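Side-chain contacts in pumilio homology domain family member 4 (Saccharomyces cerevisiae, PDB 3BWT), which binds single-stranded mRNA through a pumilio homology domain built of eight helical repeats, and is linked to transcription regulation: residues K102-I107 against N134-K139; Q65-E70 against I77-I82; P85-I90 against Q114-S119; N187-L192 against Q210-K215. One frame throughout, in Å; residues are numbered along the deposited sequence.

Contact 1 (K102-I107 against N134-K139)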
loop_
_atom_site.group_PDB
_atom_site.type_symbol
_atom_site.label_atom_id
_atom_site.label_comp_id
_atom_site.label_asym_id
_atom_site.label_seq_id
_atom_site.Cartn_x
_atom_site.Cartn_y
_atom_site.Cartn_z
ATOM N N LYS A 102 8.964 -1.287 14.567
ATOM C CA LYS A 102 10.336 -0.983 14.963
ATOM C C LYS A 102 11.132 -2.244 15.288
ATOM O O LYS A 102 12.295 -2.379 14.892
ATOM C CB LYS A 102 10.366 -0.045 16.162
ATOM C CG LYS A 102 11.680 0.705 16.288
ATOM C CD LYS A 102 11.793 1.697 15.160
ATOM C CE LYS A 102 13.056 2.511 15.240
ATOM N NZ LYS A 102 13.071 3.492 14.119
ATOM N N LEU A 103 10.506 -3.157 16.017
ATOM C CA LEU A 103 11.127 -4.436 16.321
ATOM C C LEU A 103 11.609 -5.106 15.041
ATOM O O LEU A 103 12.760 -5.520 14.938
ATOM C CB LEU A 103 10.143 -5.337 17.056
ATOM C CG LEU A 103 10.646 -6.661 17.636
ATOM C CD1 LEU A 103 9.872 -7.010 18.898
ATOM C CD2 LEU A 103 10.534 -7.783 16.620
ATOM N N ILE A 104 10.719 -5.203 14.063
ATOM C CA ILE A 104 11.044 -5.789 12.769
ATOM C C ILE A 104 12.186 -5.043 12.065
ATOM O O ILE A 104 13.081 -5.661 11.490
ATOM C CB ILE A 104 9.802 -5.842 11.862
ATOM C CG1 ILE A 104 8.752 -6.783 12.464
ATOM C CG2 ILE A 104 10.186 -6.284 10.463
ATOM C CD1 ILE A 104 7.388 -6.718 11.792
ATOM N N GLU A 105 12.164 -3.717 12.123
ATOM C CA GLU A 105 13.235 -2.921 11.546
ATOM C C GLU A 105 14.567 -3.201 12.211
ATOM O O GLU A 105 15.625 -3.065 11.588
ATOM C CB GLU A 105 12.920 -1.441 11.684
ATOM C CG GLU A 105 11.925 -0.959 10.670
ATOM C CD GLU A 105 11.473 0.445 10.928
ATOM O OE1 GLU A 105 11.870 1.008 11.976
ATOM O OE2 GLU A 105 10.719 0.980 10.083
ATOM N N CYS A 106 14.515 -3.589 13.482
ATOM C CA CYS A 106 15.720 -3.712 14.292
ATOM C C CYS A 106 16.395 -5.078 14.249
ATOM O O CYS A 106 17.568 -5.192 14.582
ATOM C CB CYS A 106 15.423 -3.349 15.744
ATOM S SG CYS A 106 15.339 -1.599 16.048
ATOM N N ILE A 107 15.665 -6.112 13.850
ATOM C CA ILE A 107 16.212 -7.456 13.948
ATOM C C ILE A 107 17.344 -7.689 12.965
ATOM O O ILE A 107 17.256 -7.342 11.796
ATOM C CB ILE A 107 15.136 -8.560 13.829
ATOM C CG1 ILE A 107 14.479 -8.538 12.451
ATOM C CG2 ILE A 107 14.106 -8.414 14.940
ATOM C CD1 ILE A 107 13.317 -9.502 12.332
ATOM N N ASN A 134 -2.102 -4.185 9.190
ATOM C CA ASN A 134 -1.589 -4.257 7.831
ATOM C C ASN A 134 -0.197 -3.657 7.729
ATOM O O ASN A 134 0.618 -4.074 6.903
ATOM C CB ASN A 134 -2.563 -3.604 6.842
ATOM C CG ASN A 134 -2.496 -2.086 6.855
ATOM O OD1 ASN A 134 -1.799 -1.486 6.039
ATOM N ND2 ASN A 134 -3.233 -1.459 7.763
ATOM N N HIS A 135 0.098 -2.708 8.604
ATOM C CA HIS A 135 1.412 -2.088 8.602
ATOM C C HIS A 135 2.520 -2.998 9.116
ATOM O O HIS A 135 3.662 -2.927 8.645
ATOM C CB HIS A 135 1.377 -0.768 9.358
ATOM C CG HIS A 135 0.422 0.218 8.768
ATOM N ND1 HIS A 135 0.581 0.739 7.502
ATOM C CD2 HIS A 135 -0.713 0.766 9.259
ATOM C CE1 HIS A 135 -0.409 1.572 7.244
ATOM N NE2 HIS A 135 -1.208 1.605 8.292
ATOM N N VAL A 136 2.197 -3.854 10.078
ATOM C CA VAL A 136 3.193 -4.800 10.558
ATOM C C VAL A 136 3.536 -5.722 9.406
ATOM O O VAL A 136 4.705 -5.971 9.118
ATOM C CB VAL A 136 2.690 -5.630 11.742
ATOM C CG1 VAL A 136 3.571 -6.849 11.940
ATOM C CG2 VAL A 136 2.653 -4.794 12.995
ATOM N N ILE A 137 2.498 -6.209 8.739
ATOM C CA ILE A 137 2.666 -7.072 7.574
ATOM C C ILE A 137 3.500 -6.418 6.457
ATOM O O ILE A 137 4.367 -7.060 5.876
ATOM C CB ILE A 137 1.296 -7.550 7.041
ATOM C CG1 ILE A 137 0.639 -8.457 8.083
ATOM C CG2 ILE A 137 1.446 -8.267 5.697
ATOM C CD1 ILE A 137 1.623 -9.431 8.729
ATOM N N GLN A 138 3.249 -5.144 6.167
ATOM C CA GLN A 138 4.032 -4.439 5.154
ATOM C C GLN A 138 5.494 -4.288 5.565
ATOM O O GLN A 138 6.389 -4.381 4.733
ATOM C CB GLN A 138 3.447 -3.064 4.875
ATOM C CG GLN A 138 2.065 -3.087 4.290
ATOM C CD GLN A 138 1.612 -1.700 3.883
ATOM O OE1 GLN A 138 2.365 -0.958 3.258
ATOM N NE2 GLN A 138 0.384 -1.339 4.241
ATOM N N LYS A 139 5.737 -4.047 6.845
ATOM C CA LYS A 139 7.100 -3.876 7.334
ATOM C C LYS A 139 7.893 -5.130 7.035
ATOM O O LYS A 139 9.058 -5.076 6.675
ATOM C CB LYS A 139 7.093 -3.603 8.836
ATOM C CG LYS A 139 8.424 -3.186 9.408
ATOM C CD LYS A 139 9.037 -2.040 8.635
ATOM C CE LYS A 139 8.324 -0.727 8.879
ATOM N NZ LYS A 139 8.948 0.374 8.083
#

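Contact 2 (Q65-E70 against I77-I82)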
loop_
_atom_site.group_PDB
_atom_site.type_symbol
_atom_site.label_atom_id
_atom_site.label_comp_id
_atom_site.label_asym_id
_atom_site.label_seq_id
_atom_site.Cartn_x
_atom_site.Cartn_y
_atom_site.Cartn_z
ATOM N N GLN A 65 10.345 1.291 21.534
ATOM C CA GLN A 65 10.939 1.575 20.230
ATOM C C GLN A 65 12.365 2.059 20.398
ATOM O O GLN A 65 13.265 1.647 19.665
ATOM C CB GLN A 65 10.145 2.648 19.495
ATOM C CG GLN A 65 8.805 2.184 18.985
ATOM C CD GLN A 65 8.207 3.150 18.004
ATOM O OE1 GLN A 65 8.768 3.397 16.940
ATOM N NE2 GLN A 65 7.054 3.700 18.347
ATOM N N LYS A 66 12.561 2.953 21.361
ATOM C CA LYS A 66 13.870 3.506 21.622
ATOM C C LYS A 66 14.747 2.404 22.213
ATOM O O LYS A 66 15.905 2.233 21.822
ATOM C CB LYS A 66 13.753 4.698 22.565
ATOM C CG LYS A 66 15.048 5.460 22.794
ATOM C CD LYS A 66 15.635 5.988 21.492
ATOM C CE LYS A 66 17.058 6.500 21.698
ATOM N NZ LYS A 66 17.875 6.366 20.459
ATOM N N LEU A 67 14.170 1.641 23.134
ATOM C CA LEU A 67 14.860 0.532 23.786
ATOM C C LEU A 67 15.343 -0.480 22.770
ATOM O O LEU A 67 16.466 -0.962 22.853
ATOM C CB LEU A 67 13.938 -0.160 24.795
ATOM C CG LEU A 67 14.624 -1.178 25.702
ATOM C CD1 LEU A 67 15.608 -0.493 26.621
ATOM C CD2 LEU A 67 13.611 -1.959 26.502
ATOM N N LEU A 68 14.485 -0.797 21.805
ATOM C CA LEU A 68 14.837 -1.751 20.759
ATOM C C LEU A 68 16.092 -1.342 19.961
ATOM O O LEU A 68 16.919 -2.186 19.619
ATOM C CB LEU A 68 13.644 -1.999 19.834
ATOM C CG LEU A 68 12.504 -2.826 20.441
ATOM C CD1 LEU A 68 11.174 -2.566 19.728
ATOM C CD2 LEU A 68 12.838 -4.303 20.436
ATOM N N GLU A 69 16.241 -0.056 19.669
ATOM C CA GLU A 69 17.417 0.392 18.932
ATOM C C GLU A 69 18.683 0.207 19.751
ATOM O O GLU A 69 19.724 -0.164 19.223
ATOM C CB GLU A 69 17.295 1.864 18.541
ATOM C CG GLU A 69 16.295 2.152 17.440
ATOM C CD GLU A 69 15.901 3.622 17.391
ATOM O OE1 GLU A 69 16.751 4.487 17.709
ATOM O OE2 GLU A 69 14.737 3.912 17.047
ATOM N N GLU A 70 18.580 0.454 21.051
ATOM C CA GLU A 70 19.762 0.678 21.878
ATOM C C GLU A 70 20.241 -0.569 22.616
ATOM O O GLU A 70 21.363 -0.609 23.131
ATOM C CB GLU A 70 19.489 1.812 22.869
ATOM C CG GLU A 70 20.688 2.710 23.085
ATOM C CD GLU A 70 21.127 3.398 21.809
ATOM O OE1 GLU A 70 20.256 3.957 21.097
ATOM O OE2 GLU A 70 22.345 3.385 21.521
ATOM N N ILE A 77 16.564 -10.236 21.424
ATOM C CA ILE A 77 15.985 -11.556 21.201
ATOM C C ILE A 77 15.045 -11.965 22.329
ATOM O O ILE A 77 14.076 -12.700 22.106
ATOM C CB ILE A 77 17.078 -12.620 20.977
ATOM C CG1 ILE A 77 17.892 -12.246 19.738
ATOM C CG2 ILE A 77 16.462 -13.987 20.774
ATOM C CD1 ILE A 77 19.184 -12.986 19.590
ATOM N N VAL A 78 15.317 -11.476 23.536
ATOM C CA VAL A 78 14.467 -11.775 24.675
ATOM C C VAL A 78 13.161 -10.998 24.564
ATOM O O VAL A 78 12.080 -11.540 24.808
ATOM C CB VAL A 78 15.158 -11.453 26.022
ATOM C CG1 VAL A 78 14.167 -11.590 27.184
ATOM C CG2 VAL A 78 16.367 -12.348 26.226
ATOM N N LEU A 79 13.262 -9.723 24.201
ATOM C CA LEU A 79 12.072 -8.910 24.003
ATOM C C LEU A 79 11.201 -9.524 22.917
ATOM O O LEU A 79 9.968 -9.533 23.029
ATOM C CB LEU A 79 12.437 -7.469 23.647
ATOM C CG LEU A 79 13.158 -6.693 24.750
ATOM C CD1 LEU A 79 13.229 -5.199 24.441
ATOM C CD2 LEU A 79 12.493 -6.934 26.096
ATOM N N THR A 80 11.837 -10.054 21.876
ATOM C CA THR A 80 11.094 -10.686 20.789
ATOM C C THR A 80 10.394 -11.939 21.300
ATOM O O THR A 80 9.230 -12.173 20.984
ATOM C CB THR A 80 11.991 -11.081 19.567
ATOM O OG1 THR A 80 12.742 -9.952 19.099
ATOM C CG2 THR A 80 11.133 -11.617 18.426
ATOM N N LYS A 81 11.098 -12.747 22.088
ATOM C CA LYS A 81 10.513 -14.004 22.563
ATOM C C LYS A 81 9.318 -13.791 23.488
ATOM O O LYS A 81 8.344 -14.535 23.428
ATOM C CB LYS A 81 11.560 -14.901 23.231
ATOM C CG LYS A 81 12.539 -15.547 22.243
ATOM C CD LYS A 81 13.575 -16.433 22.950
ATOM C CE LYS A 81 14.514 -17.110 21.948
ATOM N NZ LYS A 81 15.433 -18.086 22.608
ATOM N N ILE A 82 9.393 -12.766 24.325
ATOM C CA ILE A 82 8.344 -12.480 25.285
ATOM C C ILE A 82 7.107 -11.932 24.592
ATOM O O ILE A 82 5.970 -12.297 24.930
ATOM C CB ILE A 82 8.829 -11.457 26.346
ATOM C CG1 ILE A 82 9.814 -12.120 27.322
ATOM C CG2 ILE A 82 7.653 -10.832 27.091
ATOM C CD1 ILE A 82 10.375 -11.179 28.376
#

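Contact 3 (P85-I90 against Q114-S119)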
loop_
_atom_site.group_PDB
_atom_site.type_symbol
_atom_site.label_atom_id
_atom_site.label_comp_id
_atom_site.label_asym_id
_atom_site.label_seq_id
_atom_site.Cartn_x
_atom_site.Cartn_y
_atom_site.Cartn_z
ATOM N N PRO A 85 4.244 -14.223 21.332
ATOM C CA PRO A 85 2.934 -14.869 21.488
ATOM C C PRO A 85 1.764 -13.873 21.504
ATOM O O PRO A 85 0.605 -14.276 21.501
ATOM C CB PRO A 85 3.042 -15.547 22.860
ATOM C CG PRO A 85 4.506 -15.660 23.126
ATOM C CD PRO A 85 5.112 -14.455 22.500
ATOM N N HIS A 86 2.063 -12.584 21.523
ATOM C CA HIS A 86 1.015 -11.590 21.641
ATOM C C HIS A 86 1.011 -10.633 20.461
ATOM O O HIS A 86 0.525 -9.511 20.552
ATOM C CB HIS A 86 1.184 -10.837 22.948
ATOM C CG HIS A 86 1.161 -11.727 24.141
ATOM N ND1 HIS A 86 2.309 -12.159 24.769
ATOM C CD2 HIS A 86 0.131 -12.304 24.798
ATOM C CE1 HIS A 86 1.983 -12.948 25.776
ATOM N NE2 HIS A 86 0.668 -13.048 25.817
ATOM N N PHE A 87 1.553 -11.096 19.345
ATOM C CA PHE A 87 1.706 -10.245 18.183
ATOM C C PHE A 87 0.375 -9.747 17.644
ATOM O O PHE A 87 0.287 -8.613 17.193
ATOM C CB PHE A 87 2.513 -10.960 17.103
ATOM C CG PHE A 87 3.985 -10.772 17.245
ATOM C CD1 PHE A 87 4.500 -10.072 18.325
ATOM C CD2 PHE A 87 4.859 -11.304 16.316
ATOM C CE1 PHE A 87 5.864 -9.895 18.468
ATOM C CE2 PHE A 87 6.218 -11.138 16.453
ATOM C CZ PHE A 87 6.727 -10.434 17.532
ATOM N N VAL A 88 -0.661 -10.580 17.697
ATOM C CA VAL A 88 -1.978 -10.165 17.216
ATOM C C VAL A 88 -2.503 -9.009 18.056
ATOM O O VAL A 88 -2.928 -7.982 17.534
ATOM C CB VAL A 88 -3.004 -11.325 17.237
ATOM C CG1 VAL A 88 -4.408 -10.790 17.102
ATOM C CG2 VAL A 88 -2.707 -12.316 16.124
ATOM N N GLU A 89 -2.468 -9.187 19.367
ATOM C CA GLU A 89 -2.904 -8.148 20.278
ATOM C C GLU A 89 -2.142 -6.857 20.013
ATOM O O GLU A 89 -2.728 -5.779 19.976
ATOM C CB GLU A 89 -2.682 -8.591 21.720
ATOM C CG GLU A 89 -3.011 -7.523 22.739
ATOM C CD GLU A 89 -2.494 -7.853 24.116
ATOM O OE1 GLU A 89 -2.111 -9.028 24.369
ATOM O OE2 GLU A 89 -2.467 -6.923 24.941
ATOM N N ILE A 90 -0.833 -6.978 19.833
ATOM C CA ILE A 90 0.032 -5.823 19.647
ATOM C C ILE A 90 -0.218 -5.147 18.304
ATOM O O ILE A 90 -0.243 -3.925 18.219
ATOM C CB ILE A 90 1.515 -6.211 19.765
ATOM C CG1 ILE A 90 1.781 -6.882 21.115
ATOM C CG2 ILE A 90 2.405 -4.999 19.595
ATOM C CD1 ILE A 90 3.166 -7.450 21.251
ATOM N N GLN A 114 12.881 -15.876 12.100
ATOM C CA GLN A 114 12.080 -17.086 12.178
ATOM C C GLN A 114 11.035 -16.983 13.278
ATOM O O GLN A 114 9.898 -17.402 13.092
ATOM C CB GLN A 114 12.956 -18.325 12.355
ATOM C CG GLN A 114 13.482 -18.857 11.038
ATOM C CD GLN A 114 12.433 -18.785 9.939
ATOM O OE1 GLN A 114 12.670 -18.195 8.882
ATOM N NE2 GLN A 114 11.262 -19.375 10.190
ATOM N N ILE A 115 11.413 -16.408 14.414
ATOM C CA ILE A 115 10.457 -16.163 15.491
ATOM C C ILE A 115 9.329 -15.223 15.051
ATOM O O ILE A 115 8.172 -15.396 15.444
ATOM C CB ILE A 115 11.147 -15.606 16.760
ATOM C CG1 ILE A 115 11.981 -16.696 17.440
ATOM C CG2 ILE A 115 10.122 -15.038 17.732
ATOM C CD1 ILE A 115 12.816 -16.199 18.610
ATOM N N VAL A 116 9.663 -14.232 14.230
ATOM C CA VAL A 116 8.652 -13.304 13.761
ATOM C C VAL A 116 7.721 -13.959 12.745
ATOM O O VAL A 116 6.509 -13.902 12.910
ATOM C CB VAL A 116 9.261 -11.997 13.217
ATOM C CG1 VAL A 116 8.236 -11.222 12.408
ATOM C CG2 VAL A 116 9.782 -11.142 14.367
ATOM N N VAL A 117 8.263 -14.596 11.711
ATOM C CA VAL A 117 7.397 -15.266 10.738
ATOM C C VAL A 117 6.558 -16.327 11.433
ATOM O O VAL A 117 5.362 -16.429 11.190
ATOM C CB VAL A 117 8.170 -15.902 9.550
ATOM C CG1 VAL A 117 9.277 -14.977 9.066
ATOM C CG2 VAL A 117 8.750 -17.246 9.940
ATOM N N ASP A 118 7.177 -17.107 12.313
ATOM C CA ASP A 118 6.450 -18.158 13.015
ATOM C C ASP A 118 5.277 -17.550 13.776
ATOM O O ASP A 118 4.205 -18.147 13.851
ATOM C CB ASP A 118 7.360 -18.918 13.982
ATOM C CG ASP A 118 8.295 -19.894 13.282
ATOM O OD1 ASP A 118 8.327 -19.921 12.028
ATOM O OD2 ASP A 118 9.004 -20.637 14.003
ATOM N N SER A 119 5.487 -16.355 14.323
ATOM C CA SER A 119 4.504 -15.718 15.192
ATOM C C SER A 119 3.397 -15.028 14.423
ATOM O O SER A 119 2.277 -14.933 14.912
ATOM C CB SER A 119 5.169 -14.698 16.111
ATOM O OG SER A 119 5.756 -15.323 17.231
#

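Contact 4 (N187-L192 against Q210-K215)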
loop_
_atom_site.group_PDB
_atom_site.type_symbol
_atom_site.label_atom_id
_atom_site.label_comp_id
_atom_site.label_asym_id
_atom_site.label_seq_id
_atom_site.Cartn_x
_atom_site.Cartn_y
_atom_site.Cartn_z
ATOM N N ASN A 187 3.697 -15.284 -9.702
ATOM C CA ASN A 187 2.669 -16.177 -9.186
ATOM C C ASN A 187 1.481 -15.399 -8.625
ATOM O O ASN A 187 0.335 -15.826 -8.747
ATOM C CB ASN A 187 3.240 -17.147 -8.153
ATOM C CG ASN A 187 4.079 -18.246 -8.788
ATOM O OD1 ASN A 187 3.911 -18.570 -9.966
ATOM N ND2 ASN A 187 4.985 -18.828 -8.008
ATOM N N LEU A 188 1.765 -14.239 -8.040
ATOM C CA LEU A 188 0.725 -13.379 -7.489
ATOM C C LEU A 188 -0.096 -12.715 -8.596
ATOM O O LEU A 188 -1.327 -12.694 -8.542
ATOM C CB LEU A 188 1.347 -12.318 -6.575
ATOM C CG LEU A 188 0.432 -11.251 -5.968
ATOM C CD1 LEU A 188 -0.777 -11.881 -5.325
ATOM C CD2 LEU A 188 1.204 -10.423 -4.961
ATOM N N CYS A 189 0.582 -12.178 -9.601
ATOM C CA CYS A 189 -0.112 -11.517 -10.696
ATOM C C CYS A 189 -0.951 -12.491 -11.508
ATOM O O CYS A 189 -2.021 -12.128 -12.006
ATOM C CB CYS A 189 0.870 -10.769 -11.585
ATOM S SG CYS A 189 1.594 -9.330 -10.784
ATOM N N ASP A 190 -0.474 -13.725 -11.635
ATOM C CA ASP A 190 -1.264 -14.775 -12.266
ATOM C C ASP A 190 -2.631 -14.886 -11.581
ATOM O O ASP A 190 -3.675 -14.839 -12.241
ATOM C CB ASP A 190 -0.538 -16.113 -12.191
ATOM C CG ASP A 190 0.639 -16.201 -13.150
ATOM O OD1 ASP A 190 0.804 -15.302 -14.004
ATOM O OD2 ASP A 190 1.404 -17.186 -13.042
ATOM N N LYS A 191 -2.623 -15.020 -10.257
ATOM C CA LYS A 191 -3.866 -15.106 -9.493
ATOM C C LYS A 191 -4.744 -13.867 -9.681
ATOM O O LYS A 191 -5.956 -13.969 -9.941
ATOM C CB LYS A 191 -3.570 -15.338 -8.014
ATOM C CG LYS A 191 -2.666 -16.540 -7.768
ATOM C CD LYS A 191 -2.992 -17.232 -6.462
ATOM C CE LYS A 191 -2.346 -18.606 -6.396
ATOM N NZ LYS A 191 -3.129 -19.533 -5.522
ATOM N N LEU A 192 -4.121 -12.699 -9.557
ATOM C CA LEU A 192 -4.809 -11.430 -9.759
ATOM C C LEU A 192 -5.413 -11.328 -11.159
ATOM O O LEU A 192 -6.528 -10.824 -11.331
ATOM C CB LEU A 192 -3.845 -10.270 -9.521
ATOM C CG LEU A 192 -3.273 -10.185 -8.109
ATOM C CD1 LEU A 192 -2.159 -9.165 -8.048
ATOM C CD2 LEU A 192 -4.365 -9.843 -7.120
ATOM N N GLN A 210 -4.167 -1.296 -11.330
ATOM C CA GLN A 210 -3.356 -0.176 -11.801
ATOM C C GLN A 210 -1.902 -0.325 -11.378
ATOM O O GLN A 210 -0.989 0.043 -12.108
ATOM C CB GLN A 210 -3.873 1.134 -11.230
ATOM C CG GLN A 210 -5.282 1.530 -11.632
ATOM C CD GLN A 210 -5.594 2.945 -11.170
ATOM O OE1 GLN A 210 -4.916 3.893 -11.559
ATOM N NE2 GLN A 210 -6.599 3.090 -10.314
ATOM N N TYR A 211 -1.682 -0.841 -10.177
ATOM C CA TYR A 211 -0.347 -0.854 -9.625
ATOM C C TYR A 211 0.557 -1.810 -10.401
ATOM O O TYR A 211 1.756 -1.576 -10.541
ATOM C CB TYR A 211 -0.382 -1.203 -8.140
ATOM C CG TYR A 211 0.834 -0.698 -7.401
ATOM C CD1 TYR A 211 1.135 0.660 -7.373
ATOM C CD2 TYR A 211 1.690 -1.575 -6.755
ATOM C CE1 TYR A 211 2.245 1.127 -6.711
ATOM C CE2 TYR A 211 2.811 -1.118 -6.093
ATOM C CZ TYR A 211 3.084 0.233 -6.073
ATOM O OH TYR A 211 4.202 0.687 -5.414
ATOM N N ILE A 212 -0.027 -2.890 -10.903
ATOM C CA ILE A 212 0.715 -3.842 -11.706
ATOM C C ILE A 212 1.311 -3.113 -12.887
ATOM O O ILE A 212 2.473 -3.301 -13.220
ATOM C CB ILE A 212 -0.200 -4.955 -12.234
ATOM C CG1 ILE A 212 -0.710 -5.803 -11.070
ATOM C CG2 ILE A 212 0.527 -5.800 -13.305
ATOM C CD1 ILE A 212 -1.759 -6.811 -11.467
ATOM N N ILE A 213 0.499 -2.273 -13.516
ATOM C CA ILE A 213 0.928 -1.523 -14.685
ATOM C C ILE A 213 1.951 -0.467 -14.300
ATOM O O ILE A 213 2.983 -0.326 -14.941
ATOM C CB ILE A 213 -0.267 -0.882 -15.371
ATOM C CG1 ILE A 213 -1.261 -1.974 -15.764
ATOM C CG2 ILE A 213 0.172 -0.084 -16.587
ATOM C CD1 ILE A 213 -2.427 -1.482 -16.577
ATOM N N THR A 214 1.659 0.267 -13.238
ATOM C CA THR A 214 2.600 1.224 -12.672
ATOM C C THR A 214 3.995 0.633 -12.511
ATOM O O THR A 214 4.997 1.247 -12.885
ATOM C CB THR A 214 2.104 1.699 -11.293
ATOM O OG1 THR A 214 0.986 2.571 -11.480
ATOM C CG2 THR A 214 3.206 2.429 -10.524
ATOM N N LYS A 215 4.040 -0.566 -11.948
ATOM C CA LYS A 215 5.291 -1.233 -11.622
ATOM C C LYS A 215 6.028 -1.660 -12.879
ATOM O O LYS A 215 7.226 -1.394 -13.039
ATOM C CB LYS A 215 5.017 -2.436 -10.715
ATOM C CG LYS A 215 5.085 -2.095 -9.235
ATOM C CD LYS A 215 6.533 -2.220 -8.738
ATOM C CE LYS A 215 6.857 -1.215 -7.649
ATOM N NZ LYS A 215 8.320 -1.095 -7.397
#

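Contact 1 (K102-I107 against N134-K139)
Equivalent helices of Pumilio repeats 3 and 4 meet here, where I104 and E105 of helix 96-106 touch V136 and K139 of helix 133-143. The two short segments run almost parallel, 7° between their directions, with their axes 9.9 Å apart. I104 is at the centre of the apolar part. Its CG2 branch is anti to the backbone N and reaches the aliphatic stem of K139, with I104 CG2 3.7 Å from K139 CG. The two side chains slide past each other in opposite directions. The other branch of I104 ends at V136, with I104 CD1 3.8 Å from V136 CG1, and these side chains cross at about a right angle.

K139 leaves its helix toward the neighbour and then bends at chi2 (51°) and chi3 (72°). The bends bring its ammonium to the end of the extended E105, and the two side chains cross at a slant. There K139 NZ donates to E105 OE2 at 2.7 Å, a salt bridge that uses the anti lone pair of that oxygen. The other carboxylate oxygen, E105 OE1, pairs weakly with K102 NZ at 3.5 Å. K139 NZ also makes a weak hydrogen bond to Q142.

The glutamate therefore sits between two lysines, which probably favours its charged form. K139 serves both chemistries: its CG packs on isoleucine, and its NZ ties one repeat to the next by charge.

Contact 2 (Q65-E70 against I77-I82)
One methyl group carries this whole contact: CD1 of L79 meets both L67 and L68, two consecutive residues of the facing helix. L67 CD2 lies 3.9 Å from L79 CD1, and L68 CD2 lies 4.1 Å from the same carbon. No hydrogen bond or salt bridge joins the two segments.

The two leucines of helix 60-70 reach that methyl by different routes. L67 already leaves its backbone toward the other helix. Its CG stands anti to the backbone N (chi1 -170°), and its side chain crosses L79 at about a right angle. L68 starts off to one side. Its CG lies beside the backbone N instead (chi1 -72°), and the end of the chain comes closer to L79. L79 leaves helix 73-83 toward the pair. All three residues are buried.

The polar groups stay on another side of helix 60-70. There K66 NZ forms long salt bridges with E69 OE1 at 3.5 Å and with E70 OE1 at 3.4 Å, and its hydrogen bond to E70 is weak. It also forms a salt bridge with D33.

Neighbouring helices extend the apolar layer. F44 of helix 37-47 touches L79, and L103 of helix 96-106 touches L68. This is apolar packing between successive helices in the Pumilio repeat array of the PUM-HD, continued to helices 37-47 and 96-106.

Contact 3 (P85-I90 against Q114-S119)
F87 is the residue of 85-90 that reaches V116 and S119 on helix 110-120. In sequence order P85 comes first, in a short 3-10 turn, with its CB pointing away from that helix. H86 follows at the N-cap position of helix 87-92. P85 CB lies 3.9 Å above one face of the H86 imidazole, offset toward its rim.

F87 opens the helix and points toward the other segment. The CD2 and CE2 atoms of its ring do the touching. F87 CD2 lies 3.4 Å from S119 CB, in an oblique approach. At the ring edge, near its plane, F87 CE2 is 4.1 Å from V116 CG2, and the two side chains cross at about a right angle. V116 presents the branch that lies beside its backbone N.

S119 offers its carbon to the ring and uses its hydroxyl on its own helix. With chi1 at -81°, OG turns back beside the backbone N. There S119 OG donates to I115 O at 3.0 Å, 20° from the carbonyl plane.

I90, nearly one turn beyond F87, packs on L100 of helix 96-106, which F87 also touches. The short helix 87-92 is thus joined to helices 96-106 and 110-120, the three-helix arrangement of a Pumilio repeat.

Contact 4 (N187-L192 against Q210-K215)
I212 meets C189 and L192 in Pumilio repeat packing of the PUM-HD, where helix 182-193 faces helix 205-219. The packed part is small and wholly apolar. C189 and L192 are three residues apart, so both lie on one side of their helix and point toward I212. C189 SG approaches the CG1 branch of I212, with SG 4.2 Å from CG1. That branch lies beside the backbone N of I212 (chi1 -66°), and its far end continues to the leucine. Y224 of helix 224-232 and L177 of helix 169-179 each touch both C189 and I212, so further helices extend the buried layer.

The looser side is polar. N187 and D190 are exposed, and K191 is partly so. D190 OD1 is hydrogen-bonded to Y224 OH, while K191 NZ donates to S157 O. On the other helix, Y211 OH hydrogen-bonds with D178 OD1, and K215 NZ forms a salt bridge with E218 OE1. D190, K191, Y211 and K215 thus find partners beyond the two segments, and no hydrogen bond joins the segments themselves. The second apolar touch is methyl to methyl: the side chains of L192 and I212 meet at a slant, with L192 CD1 4.2 Å from I212 CD1.

Along the chain, contact 2 closes before contacts 3 and 1 begin. Those two alternate their segments, and contact 4 comes last. Contacts 1, 2 and 3 form one neighbourhood, with centres 11 to 13 Å apart. Helix 96-106 of contact 1 touches helix 60-70 of contact 2, where K102 and E69 form a long, weak ion pair. L103 of contact 1 also packs on V116 of contact 3. Contacts 2 and 3 meet where T80 and K81 touch I115. Contact 4 stands apart, its centre about 23 Å from that of contact 1 and about 36 Å from that of contact 2. Apolar packing thus recurs along the elongated repeat array that makes up the RNA-binding domain.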